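Local coordinates for protein monovalent Na+/H+ antiporter subunit A (Dietzia sp. DQ12-45-1b, PDB 7D3U) that probably serves as the large membrane antiporter subunit of the Mrp complex, which exchanges sodium ions for protons across the cell membrane, at residues 140-145 against 227-232; 9-14 against 111-116; 24-29 against 91-96; 153-158 against 542-547; 273-278 against 296-301. All blocks are in the same frame, centred on the assembly; numbering follows the deposited sequence.

Contact 1. Residues 140-145 against 227-232. With LMT (dodecyl-beta-D-maltoside), chain Q.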
# COMPACT_ATOMS: atom_id res chain seq x y z
N PHE B 140 -6.91 -20.58 25.62
CA PHE B 140 -5.66 -20.46 26.36
C PHE B 140 -5.49 -21.57 27.39
O PHE B 140 -4.35 -21.95 27.70
CB PHE B 140 -5.56 -19.10 27.03
CG PHE B 140 -4.87 -18.08 26.20
CD1 PHE B 140 -3.55 -18.25 25.82
CD2 PHE B 140 -5.53 -16.94 25.78
CE1 PHE B 140 -2.91 -17.32 25.05
CE2 PHE B 140 -4.89 -16.00 25.01
CZ PHE B 140 -3.58 -16.19 24.65
N LEU B 141 -6.59 -22.10 27.92
CA LEU B 141 -6.47 -23.23 28.83
C LEU B 141 -6.06 -24.50 28.10
O LEU B 141 -5.31 -25.31 28.65
CB LEU B 141 -7.79 -23.45 29.57
CG LEU B 141 -7.99 -22.61 30.83
CD1 LEU B 141 -9.38 -22.81 31.39
CD2 LEU B 141 -6.94 -22.97 31.87
N ILE B 142 -6.53 -24.69 26.87
CA ILE B 142 -6.11 -25.85 26.11
C ILE B 142 -4.68 -25.69 25.62
O ILE B 142 -3.94 -26.68 25.51
CB ILE B 142 -7.09 -26.13 24.94
CG1 ILE B 142 -8.53 -26.17 25.44
CG2 ILE B 142 -6.75 -27.45 24.28
CD1 ILE B 142 -8.77 -27.18 26.52
N THR B 143 -4.24 -24.46 25.32
CA THR B 143 -2.85 -24.26 24.92
C THR B 143 -1.86 -24.63 26.00
O THR B 143 -0.66 -24.75 25.71
CB THR B 143 -2.59 -22.81 24.50
OG1 THR B 143 -2.85 -21.93 25.60
CG2 THR B 143 -3.42 -22.41 23.30
N LEU B 144 -2.31 -24.82 27.24
CA LEU B 144 -1.43 -25.32 28.29
C LEU B 144 -1.09 -26.79 28.02
O LEU B 144 -1.49 -27.38 27.01
CB LEU B 144 -2.07 -25.13 29.66
CG LEU B 144 -2.21 -23.69 30.14
CD1 LEU B 144 -2.48 -23.64 31.63
CD2 LEU B 144 -0.97 -22.89 29.80
N ALA B 145 -0.33 -27.37 28.95
CA ALA B 145 0.17 -28.74 28.81
C ALA B 145 1.08 -28.87 27.59
O ALA B 145 1.01 -29.86 26.85
CB ALA B 145 -0.97 -29.76 28.76
N MET B 227 -9.36 -32.78 25.51
CA MET B 227 -9.00 -33.55 26.69
C MET B 227 -7.50 -33.58 26.93
O MET B 227 -7.07 -34.06 27.98
CB MET B 227 -9.52 -34.98 26.56
CG MET B 227 -11.02 -35.05 26.35
SD MET B 227 -11.93 -34.22 27.66
CE MET B 227 -11.17 -34.98 29.09
N VAL B 228 -6.69 -33.08 25.99
CA VAL B 228 -5.25 -33.01 26.21
C VAL B 228 -4.90 -32.09 27.36
O VAL B 228 -3.79 -32.16 27.90
CB VAL B 228 -4.54 -32.56 24.92
CG1 VAL B 228 -4.67 -33.62 23.85
CG2 VAL B 228 -5.11 -31.24 24.45
N ALA B 229 -5.82 -31.22 27.77
CA ALA B 229 -5.57 -30.29 28.85
C ALA B 229 -5.71 -30.98 30.20
O ALA B 229 -6.19 -32.12 30.31
CB ALA B 229 -6.52 -29.10 28.76
N ALA B 230 -5.29 -30.28 31.25
CA ALA B 230 -5.32 -30.83 32.60
C ALA B 230 -6.75 -31.18 33.01
O ALA B 230 -7.71 -30.53 32.59
CB ALA B 230 -4.72 -29.84 33.60
N THR B 231 -6.88 -32.22 33.82
CA THR B 231 -8.20 -32.73 34.19
C THR B 231 -9.06 -31.78 35.03
O THR B 231 -10.28 -31.89 34.97
CB THR B 231 -8.06 -34.07 34.92
OG1 THR B 231 -7.44 -35.03 34.05
CG2 THR B 231 -9.40 -34.60 35.38
N PRO B 232 -8.51 -30.84 35.81
CA PRO B 232 -9.41 -29.86 36.45
C PRO B 232 -10.02 -28.88 35.47
O PRO B 232 -11.21 -28.55 35.61
CB PRO B 232 -8.50 -29.15 37.46
CG PRO B 232 -7.39 -30.08 37.69
CD PRO B 232 -7.15 -30.72 36.37
C1 LMT Q . -4.29 -11.54 25.37
C2 LMT Q . -2.94 -11.89 25.91
C3 LMT Q . -2.20 -12.97 25.21
C4 LMT Q . -1.21 -13.55 26.19
C5 LMT Q . -0.22 -14.41 25.49
C6 LMT Q . 0.49 -15.33 26.42
C7 LMT Q . 1.74 -15.83 25.77
C8 LMT Q . 2.24 -17.02 26.51
C9 LMT Q . 1.45 -18.27 26.29
C10 LMT Q . 2.22 -19.40 26.91
C11 LMT Q . 1.78 -20.72 26.36
C12 LMT Q . 2.59 -21.84 26.92
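Ile142 sets CG1 anti to its own carbonyl carbon (chi1 -51°) and then folds CD1 back beside CA (chi2 -57°), so that this one side chain presents two methyls to residues 227-232. CD1 packs on the methyl of Ala229, with CB 3.7 Å from Ile142 CD1. The other branch, CG2, lies anti to the backbone N and meets Val228 tip to tip, Ile142 CG2 to Val228 CG2 being 4.1 Å; the two side chains cross at about a right angle. Ala229 points its methyl toward 140-145, where it also comes near Leu141 O. Three residues on from Ile142, past the helix, Ala145 directs its CB at the backbone, 3.8 Å from Val228 O, at the margin of the contact.

Thr143 faces away from 227-232. Its OG1 lies between its backbone N and carbonyl carbon (chi1 61°) and bonds to Phe140 O at 2.6 Å, from above the carbonyl plane, which keeps the hydroxyl satisfied within its own turn. Phe140, which takes no part in the pairing with 227-232, lies at the border with subunit D, where its CZ is 3.5 Å from LMT C3 and Phe374 of subunit D stacks with the ring edge-to-face.

The contact thus joins the C-terminal part of helix 124-142 to the loop that leads through the N-cap residue Ala230 into helix 231-240. Across this pair of segments methyls meet methyls and carbonyl oxygens, with no polar bond, so the attraction is probably mostly dispersion and depends on fit.

Contact 2. Residues 9-14 against 111-116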
# COMPACT_ATOMS: atom_id res chain seq x y z
N VAL B 9 -16.11 -7.79 41.07
CA VAL B 9 -15.37 -8.56 42.06
C VAL B 9 -14.98 -9.92 41.49
O VAL B 9 -13.88 -10.43 41.76
CB VAL B 9 -16.19 -8.70 43.35
CG1 VAL B 9 -15.64 -9.81 44.23
CG2 VAL B 9 -16.19 -7.38 44.11
N ALA B 10 -15.86 -10.52 40.69
CA ALA B 10 -15.52 -11.78 40.04
C ALA B 10 -14.32 -11.62 39.12
O ALA B 10 -13.49 -12.52 38.98
CB ALA B 10 -16.72 -12.31 39.26
N PHE B 11 -14.21 -10.46 38.46
CA PHE B 11 -13.05 -10.21 37.61
C PHE B 11 -11.82 -9.82 38.42
O PHE B 11 -10.69 -10.16 38.04
CB PHE B 11 -13.37 -9.14 36.57
CG PHE B 11 -13.89 -9.69 35.28
CD1 PHE B 11 -13.02 -10.17 34.32
CD2 PHE B 11 -15.25 -9.73 35.03
CE1 PHE B 11 -13.50 -10.68 33.13
CE2 PHE B 11 -15.73 -10.24 33.84
CZ PHE B 11 -14.85 -10.72 32.89
N GLY B 12 -12.00 -9.10 39.53
CA GLY B 12 -10.88 -8.80 40.40
C GLY B 12 -10.29 -10.04 41.03
O GLY B 12 -9.10 -10.07 41.35
N ILE B 13 -11.10 -11.08 41.23
CA ILE B 13 -10.57 -12.36 41.68
C ILE B 13 -9.55 -12.89 40.68
O ILE B 13 -8.47 -13.35 41.06
CB ILE B 13 -11.72 -13.37 41.89
CG1 ILE B 13 -12.53 -12.99 43.12
CG2 ILE B 13 -11.17 -14.78 42.03
CD1 ILE B 13 -13.75 -13.85 43.33
N ALA B 14 -9.87 -12.82 39.39
CA ALA B 14 -8.92 -13.24 38.37
C ALA B 14 -7.72 -12.31 38.30
O ALA B 14 -6.60 -12.75 38.01
CB ALA B 14 -9.60 -13.32 37.00
N PHE B 111 -12.12 -17.69 33.66
CA PHE B 111 -13.18 -18.51 33.08
C PHE B 111 -14.48 -18.34 33.85
O PHE B 111 -15.55 -18.15 33.25
CB PHE B 111 -12.77 -19.98 33.07
CG PHE B 111 -13.27 -20.74 31.88
CD1 PHE B 111 -14.17 -20.17 31.00
CD2 PHE B 111 -12.82 -22.02 31.64
CE1 PHE B 111 -14.62 -20.88 29.91
CE2 PHE B 111 -13.26 -22.73 30.54
CZ PHE B 111 -14.17 -22.16 29.68
N ALA B 112 -14.42 -18.40 35.18
CA ALA B 112 -15.60 -18.20 36.00
C ALA B 112 -16.16 -16.79 35.85
O ALA B 112 -17.38 -16.61 35.82
CB ALA B 112 -15.28 -18.48 37.47
N ALA B 113 -15.29 -15.79 35.74
CA ALA B 113 -15.76 -14.42 35.57
C ALA B 113 -16.46 -14.25 34.23
O ALA B 113 -17.50 -13.59 34.14
CB ALA B 113 -14.60 -13.44 35.71
N SER B 114 -15.91 -14.84 33.17
CA SER B 114 -16.54 -14.73 31.86
C SER B 114 -17.86 -15.49 31.82
O SER B 114 -18.83 -15.02 31.21
CB SER B 114 -15.59 -15.25 30.78
OG SER B 114 -14.41 -14.46 30.73
N MET B 115 -17.93 -16.65 32.48
CA MET B 115 -19.19 -17.36 32.56
C MET B 115 -20.23 -16.56 33.34
O MET B 115 -21.40 -16.51 32.96
CB MET B 115 -18.99 -18.73 33.21
CG MET B 115 -18.91 -19.86 32.21
SD MET B 115 -20.13 -19.71 30.90
CE MET B 115 -21.59 -20.33 31.72
N LEU B 116 -19.81 -15.94 34.44
CA LEU B 116 -20.71 -15.09 35.21
C LEU B 116 -21.22 -13.94 34.36
O LEU B 116 -22.41 -13.62 34.39
CB LEU B 116 -19.99 -14.56 36.45
CG LEU B 116 -20.88 -13.97 37.54
CD1 LEU B 116 -21.93 -14.97 37.92
CD2 LEU B 116 -20.06 -13.59 38.75
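The tight part of this helix-helix contact is one alanine methyl set on a ring. Ala113 CB stands over the face of Phe11, 3.6 Å from the ring centroid and only 2° off the normal, a CH-pi contact, the six ring carbons being almost equally far from the methyl. The same methyl touches the backbone of the first helix, Ala113 CB to Ala10 O being 3.6 Å. On the other flank Leu116, CG anti to its backbone N (chi1 -164°), sets its CD2 3.6 Å from Ala10 CB. Beyond this patch the packing loosens. The Phe11 ring reaches Ser114 only distantly, CZ to OG 4.3 Å, and that hydroxyl is already bonded to Leu110 O of its own helix. Phe11 is partly exposed and touches bound detergent, so the ring probably borders the membrane lipid. Away from the ring, Leu39 of helix 29-45 packs on Ala10, and Thr77 and Leu81 of helix 71-94 pack on Leu116. Helices 2-23 and 102-119 run nearly antiparallel, 162° between their segments. With small alanines at the nearest approach and mostly carbon meeting carbon, adhesion here comes from close apolar packing and the polarisable ring face, as suits a membrane interior.

Contact 3. Residues 24-29 against 91-96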
# COMPACT_ATOMS: atom_id res chain seq x y z
N MET B 24 1.31 -18.16 47.50
CA MET B 24 1.10 -19.57 47.80
C MET B 24 1.23 -20.36 46.51
O MET B 24 0.47 -20.12 45.56
CB MET B 24 -0.27 -19.81 48.44
CG MET B 24 -0.79 -18.64 49.26
SD MET B 24 -2.51 -18.86 49.73
CE MET B 24 -2.78 -17.38 50.70
N GLY B 25 2.19 -21.28 46.46
CA GLY B 25 2.49 -22.01 45.24
C GLY B 25 1.29 -22.67 44.60
O GLY B 25 0.86 -22.27 43.51
N ARG B 26 0.72 -23.67 45.27
CA ARG B 26 -0.51 -24.30 44.83
C ARG B 26 -1.66 -24.13 45.79
O ARG B 26 -2.81 -24.35 45.40
CB ARG B 26 -0.30 -25.80 44.58
CG ARG B 26 -0.10 -26.61 45.85
CD ARG B 26 0.09 -28.08 45.54
NE ARG B 26 0.18 -28.88 46.76
CZ ARG B 26 0.23 -30.21 46.77
NH1 ARG B 26 0.31 -30.86 47.92
NH2 ARG B 26 0.20 -30.89 45.63
N ASP B 27 -1.40 -23.73 47.04
CA ASP B 27 -2.47 -23.49 48.00
C ASP B 27 -3.31 -22.28 47.65
O ASP B 27 -4.31 -22.03 48.33
CB ASP B 27 -1.89 -23.31 49.40
CG ASP B 27 -0.90 -24.40 49.77
OD1 ASP B 27 -1.05 -25.53 49.26
OD2 ASP B 27 0.02 -24.13 50.56
N ALA B 28 -2.94 -21.52 46.61
CA ALA B 28 -3.75 -20.38 46.19
C ALA B 28 -5.14 -20.81 45.73
O ALA B 28 -6.03 -19.96 45.64
CB ALA B 28 -3.05 -19.62 45.07
N GLY B 29 -5.33 -22.09 45.42
CA GLY B 29 -6.66 -22.58 45.12
C GLY B 29 -7.59 -22.62 46.31
O GLY B 29 -8.80 -22.80 46.12
N SER B 91 -8.09 -28.43 42.78
CA SER B 91 -6.84 -28.12 42.09
C SER B 91 -5.76 -27.62 43.04
O SER B 91 -4.58 -27.67 42.69
CB SER B 91 -7.09 -27.07 41.01
OG SER B 91 -5.88 -26.72 40.37
N SER B 92 -6.14 -27.13 44.22
CA SER B 92 -5.13 -26.74 45.19
C SER B 92 -4.31 -27.94 45.65
O SER B 92 -3.16 -27.78 46.07
CB SER B 92 -5.78 -26.07 46.40
OG SER B 92 -4.80 -25.73 47.36
N ARG B 93 -4.89 -29.14 45.58
CA ARG B 93 -4.17 -30.37 45.90
C ARG B 93 -3.81 -31.20 44.68
O ARG B 93 -2.95 -32.07 44.79
CB ARG B 93 -4.99 -31.23 46.87
CG ARG B 93 -4.91 -30.80 48.32
CD ARG B 93 -3.49 -30.45 48.71
NE ARG B 93 -3.44 -29.67 49.95
CZ ARG B 93 -2.46 -28.84 50.26
NH1 ARG B 93 -2.49 -28.17 51.41
NH2 ARG B 93 -1.44 -28.67 49.43
N TYR B 94 -4.45 -30.95 43.53
CA TYR B 94 -4.12 -31.71 42.33
C TYR B 94 -2.78 -31.27 41.75
O TYR B 94 -1.94 -32.11 41.41
CB TYR B 94 -5.23 -31.56 41.29
CG TYR B 94 -4.82 -31.96 39.90
CD1 TYR B 94 -4.86 -33.29 39.50
CD2 TYR B 94 -4.39 -31.01 38.98
CE1 TYR B 94 -4.49 -33.66 38.23
CE2 TYR B 94 -4.01 -31.38 37.71
CZ TYR B 94 -4.06 -32.70 37.34
OH TYR B 94 -3.69 -33.07 36.07
N LEU B 95 -2.58 -29.96 41.61
CA LEU B 95 -1.37 -29.45 40.99
C LEU B 95 -0.14 -29.85 41.80
O LEU B 95 -0.20 -30.08 43.01
CB LEU B 95 -1.43 -27.93 40.87
CG LEU B 95 -2.56 -27.35 40.02
CD1 LEU B 95 -2.42 -25.85 39.92
CD2 LEU B 95 -2.56 -27.98 38.64
N GLY B 96 1.00 -29.94 41.11
CA GLY B 96 2.24 -30.28 41.77
C GLY B 96 2.71 -29.18 42.70
O GLY B 96 2.26 -28.03 42.65
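A polar contact of hydrogen bonds and one salt bridge at the end of a membrane helix joins the loop between helices 2-23 and 29-45 to the C-terminal end of helix 71-94. Arg26 does most of the work. Its CG takes the crowded position between backbone N and carbonyl carbon (chi1 71°), and the chain then runs extended over the helix end. At its tip, NH2 donates to Leu95 O at 2.8 Å, nearly straight (160°), with the acceptor in the guanidinium plane and the donor almost along the C=O axis. The Arg26 carbonyl is gripped in turn, Ser92 OG to Arg26 O being 3.1 Å, from above the carbonyl plane.

Gly29, lacking a side chain, lets its CA rest 3.8 Å from Ser92 CB. Arg93 bends at chi2 to bring its guanidinium back, crossing Arg26 at about a right angle, and forms a salt bridge with Asp27, OD1 to NH2 3.2 Å. Arg93 NH2 also lies 3.1 Å from Arg26 NE, like charges and no bond, the guanidinium planes 64° apart. An alanine in place of Arg26 would remove the bond to Leu95 O and would probably loosen the loop over the helix end. Arg97 lies close to Arg26 as well, so positive charges gather here; Asp27 is likely to offset part of their repulsion, and the helix C terminus would favour a nearby cation.

Contact 4. Residues 153-158 against 542-547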
# COMPACT_ATOMS: atom_id res chain seq x y z
N ALA B 153 -6.26 -26.86 20.70
CA ALA B 153 -6.69 -25.52 21.09
C ALA B 153 -7.06 -24.68 19.88
O ALA B 153 -8.06 -23.94 19.91
CB ALA B 153 -5.59 -24.83 21.89
N VAL B 154 -6.29 -24.78 18.80
CA VAL B 154 -6.61 -24.04 17.59
C VAL B 154 -7.95 -24.49 17.03
O VAL B 154 -8.79 -23.67 16.64
CB VAL B 154 -5.48 -24.20 16.55
CG1 VAL B 154 -5.97 -23.82 15.17
CG2 VAL B 154 -4.29 -23.35 16.94
N ARG B 155 -8.18 -25.80 17.00
CA ARG B 155 -9.45 -26.30 16.47
C ARG B 155 -10.62 -25.92 17.37
O ARG B 155 -11.70 -25.58 16.89
CB ARG B 155 -9.38 -27.82 16.29
CG ARG B 155 -8.35 -28.24 15.27
CD ARG B 155 -8.46 -29.71 14.95
NE ARG B 155 -7.80 -30.53 15.96
CZ ARG B 155 -6.71 -31.25 15.74
NH1 ARG B 155 -6.15 -31.25 14.54
NH2 ARG B 155 -6.18 -31.97 16.71
N THR B 156 -10.41 -25.94 18.69
CA THR B 156 -11.45 -25.50 19.62
C THR B 156 -11.80 -24.04 19.39
O THR B 156 -12.98 -23.69 19.30
CB THR B 156 -11.00 -25.72 21.06
OG1 THR B 156 -11.16 -27.10 21.40
CG2 THR B 156 -11.81 -24.87 22.02
N LEU B 157 -10.79 -23.17 19.29
CA LEU B 157 -11.05 -21.76 19.05
C LEU B 157 -11.77 -21.56 17.72
O LEU B 157 -12.73 -20.79 17.64
CB LEU B 157 -9.75 -20.97 19.08
CG LEU B 157 -9.91 -19.45 19.00
CD1 LEU B 157 -10.85 -18.97 20.08
CD2 LEU B 157 -8.57 -18.76 19.12
N LEU B 158 -11.33 -22.26 16.67
CA LEU B 158 -11.95 -22.09 15.36
C LEU B 158 -13.41 -22.53 15.37
O LEU B 158 -14.28 -21.83 14.85
CB LEU B 158 -11.17 -22.87 14.31
CG LEU B 158 -9.93 -22.17 13.75
CD1 LEU B 158 -9.23 -23.06 12.75
CD2 LEU B 158 -10.31 -20.84 13.12
N THR B 542 -12.30 -34.00 10.11
CA THR B 542 -13.26 -33.26 9.31
C THR B 542 -13.11 -31.75 9.46
O THR B 542 -13.45 -31.01 8.53
CB THR B 542 -14.69 -33.65 9.67
OG1 THR B 542 -15.61 -32.70 9.11
CG2 THR B 542 -14.86 -33.69 11.18
N VAL B 543 -12.62 -31.28 10.61
CA VAL B 543 -12.31 -29.87 10.76
C VAL B 543 -10.95 -29.56 10.13
O VAL B 543 -10.78 -28.53 9.47
CB VAL B 543 -12.35 -29.47 12.24
CG1 VAL B 543 -12.06 -27.98 12.40
CG2 VAL B 543 -13.69 -29.82 12.85
N ASP B 544 -9.98 -30.45 10.33
CA ASP B 544 -8.68 -30.27 9.69
C ASP B 544 -8.80 -30.34 8.17
O ASP B 544 -8.07 -29.64 7.46
CB ASP B 544 -7.69 -31.32 10.19
CG ASP B 544 -7.07 -30.95 11.52
OD1 ASP B 544 -6.18 -30.08 11.54
OD2 ASP B 544 -7.46 -31.55 12.54
N ALA B 545 -9.72 -31.16 7.66
CA ALA B 545 -9.96 -31.18 6.22
C ALA B 545 -10.50 -29.84 5.73
O ALA B 545 -10.10 -29.35 4.67
CB ALA B 545 -10.93 -32.30 5.86
N LEU B 546 -11.38 -29.22 6.51
CA LEU B 546 -11.91 -27.91 6.13
C LEU B 546 -10.82 -26.84 6.18
O LEU B 546 -10.75 -25.98 5.29
CB LEU B 546 -13.08 -27.53 7.03
CG LEU B 546 -13.71 -26.16 6.81
CD1 LEU B 546 -14.31 -26.08 5.42
CD2 LEU B 546 -14.76 -25.87 7.87
N ARG B 547 -9.97 -26.88 7.20
CA ARG B 547 -8.86 -25.93 7.27
C ARG B 547 -7.89 -26.13 6.11
O ARG B 547 -7.39 -25.15 5.54
CB ARG B 547 -8.14 -26.06 8.60
CG ARG B 547 -9.03 -25.88 9.81
CD ARG B 547 -8.35 -26.37 11.07
NE ARG B 547 -6.99 -25.86 11.16
CZ ARG B 547 -6.04 -26.40 11.92
NH1 ARG B 547 -6.31 -27.46 12.67
NH2 ARG B 547 -4.83 -25.87 11.94
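Asp544 shares its carboxylate between two arginines. Arg155 NH1 donates to Asp544 OD2 at 2.4 Å, on the oxygen's syn lone pair but bent (118°), with the acceptor tilted from the guanidinium plane; carboxylate and guanidinium are turned nearly perpendicular. From its own helix, one turn on, Arg547 brings NH1 to the other oxygen, 2.9 Å from Asp544 OD1. Both arginines bend at chi3, which folds their tips inward onto the acid.

The next shell is apolar. The CG1 methyl of Val154 lies over one face of the Arg547 guanidinium, toward its rim, CG1 to NH2 4.0 Å, and Leu158 CD1 flanks the aliphatic part, 3.8 Å from Arg547 CD. Arg155 CG lies 3.4 Å from Arg547 NH1; the two charged tips, Arg155 NH1 and Arg547 NH1, stay 4.2 Å apart, bridged by the acid, which is likely to stay ionised. Asp225 gives Arg155 NE a long, weak ion pair, Pro124 of subunit C packs on Arg155 and Asp544, and Leu420 of subunit D on Leu158 and Arg547. A leucine in place of Arg155 would remove the bond to Asp544 and would probably leave helix 543-558 less firmly fixed to helix 150-164.

The segments cross at 80°, and this buried salt-bridge network pins a helix lying across the bundle, consistent with the lateral helix of NuoL-type subunits.

Contact 5. Residues 273-278 against 296-301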
# COMPACT_ATOMS: atom_id res chain seq x y z
N THR B 273 -29.39 -37.12 17.61
CA THR B 273 -28.33 -37.78 16.85
C THR B 273 -27.02 -37.73 17.62
O THR B 273 -26.31 -38.74 17.72
CB THR B 273 -28.17 -37.14 15.48
OG1 THR B 273 -28.03 -35.72 15.62
CG2 THR B 273 -29.36 -37.45 14.59
N THR B 274 -26.68 -36.57 18.20
CA THR B 274 -25.42 -36.49 18.92
C THR B 274 -25.50 -37.23 20.26
O THR B 274 -24.49 -37.74 20.72
CB THR B 274 -25.00 -35.04 19.14
OG1 THR B 274 -23.67 -35.01 19.66
CG2 THR B 274 -25.91 -34.35 20.10
N ALA B 275 -26.69 -37.35 20.85
CA ALA B 275 -26.82 -38.16 22.06
C ALA B 275 -26.53 -39.62 21.77
O ALA B 275 -25.73 -40.26 22.46
CB ALA B 275 -28.21 -37.99 22.66
N VAL B 276 -27.15 -40.16 20.72
CA VAL B 276 -26.93 -41.56 20.36
C VAL B 276 -25.48 -41.78 19.95
O VAL B 276 -24.81 -42.72 20.43
CB VAL B 276 -27.90 -42.00 19.25
CG1 VAL B 276 -27.71 -43.48 18.95
CG2 VAL B 276 -29.33 -41.74 19.67
N LEU B 277 -24.96 -40.93 19.07
CA LEU B 277 -23.59 -41.08 18.57
C LEU B 277 -22.55 -40.52 19.53
O LEU B 277 -21.38 -40.42 19.15
CB LEU B 277 -23.46 -40.41 17.21
CG LEU B 277 -24.43 -40.92 16.13
CD1 LEU B 277 -24.16 -40.24 14.80
CD2 LEU B 277 -24.32 -42.43 16.00
N GLY B 278 -22.94 -40.11 20.73
CA GLY B 278 -21.96 -39.83 21.75
C GLY B 278 -21.95 -40.95 22.76
O GLY B 278 -20.89 -41.37 23.22
N THR B 296 -19.91 -36.44 27.95
CA THR B 296 -20.39 -35.07 28.03
C THR B 296 -21.11 -34.68 26.75
O THR B 296 -22.13 -33.99 26.79
CB THR B 296 -19.24 -34.11 28.31
OG1 THR B 296 -18.59 -34.49 29.53
CG2 THR B 296 -19.75 -32.69 28.44
N ILE B 297 -20.59 -35.13 25.60
CA ILE B 297 -21.26 -34.86 24.33
C ILE B 297 -22.68 -35.40 24.35
O ILE B 297 -23.64 -34.71 24.00
CB ILE B 297 -20.45 -35.44 23.16
CG1 ILE B 297 -19.21 -34.60 22.90
CG2 ILE B 297 -21.31 -35.52 21.91
CD1 ILE B 297 -18.47 -34.98 21.65
N SER B 298 -22.84 -36.65 24.79
CA SER B 298 -24.16 -37.28 24.79
C SER B 298 -25.09 -36.62 25.80
O SER B 298 -26.30 -36.49 25.56
CB SER B 298 -24.04 -38.77 25.06
OG SER B 298 -25.31 -39.39 25.11
N GLN B 299 -24.56 -36.21 26.96
CA GLN B 299 -25.40 -35.55 27.95
C GLN B 299 -25.87 -34.19 27.44
O GLN B 299 -27.05 -33.84 27.59
CB GLN B 299 -24.65 -35.40 29.27
CG GLN B 299 -24.29 -36.73 29.92
CD GLN B 299 -25.48 -37.64 30.06
OE1 GLN B 299 -26.49 -37.28 30.66
NE2 GLN B 299 -25.38 -38.84 29.50
N LEU B 300 -24.97 -33.41 26.84
CA LEU B 300 -25.38 -32.14 26.25
C LEU B 300 -26.37 -32.36 25.11
O LEU B 300 -27.25 -31.53 24.89
CB LEU B 300 -24.17 -31.37 25.73
CG LEU B 300 -23.01 -31.10 26.70
CD1 LEU B 300 -21.75 -30.81 25.91
CD2 LEU B 300 -23.32 -29.97 27.65
N GLY B 301 -26.25 -33.48 24.39
CA GLY B 301 -27.23 -33.78 23.36
C GLY B 301 -28.60 -34.07 23.93
O GLY B 301 -29.61 -33.56 23.42
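Ser298 carries the polar link between helices 261-284 and 288-308. Its CB already touches the neighbour, lying 3.8 Å from Gly278 C and close to Ala275 O. From CB the hydroxyl goes anti to the backbone N (chi1 178°), and at the tip OG donates to that carbonyl, Ser298 OG to Ala275 O being 2.8 Å. The donor lies in the carbonyl plane, on a lone pair. Ala275 O also receives a weak intrahelical bond from Gly278 N, so two donors hold it.

Around this bond the backbones come very near, the CA atoms of Ala275 and Ser298 being 3.9 Å apart and the segment axes 7.3 Å. Two glycines allow it. Gly301 takes the Thr274 methyl, CG2 to CA 3.6 Å, and Gly278 lets Ser298 and Ile297 settle against it. Thr274 turns its OG1 anti to the backbone N, so the hydroxyl faces a methyl, 3.3 Å from Ile297 CG2, while CG2 occupies the crowded position.

The two helices run nearly antiparallel, 154° between their segments, as consecutive members of the antiporter-type bundle. Gln299 takes no part here; its amide is bonded to Lys384 and Tyr418. Small side chains and glycines bring the backbones together, and in this buried setting one serine hydroxyl, spending its proton on a neighbouring helix's carbonyl, adds a directional bond to otherwise shape-driven packing.

How the contacts relate
From the N terminus, contact 2 opens first and closes at 111-116, tying helix 2-23 to helix 102-119. Contact 3 is nested inside that loop and fastens the turn before helix 29-45 to the end of helix 71-94. Contact 1 opens next, but residues 153-158 of contact 4 come before it closes at 227-232, so the two cross. Contact 4 closes only at 542-547, and contact 5, a local pairing of consecutive helices, nests inside its long loop. Contact 1 is the common neighbour: Leu141 touches Phe111 of contact 2, Pro232 touches Tyr94 of contact 3, and Ile142 touches Ala153 of contact 4. Contact 5 stands apart, touching none.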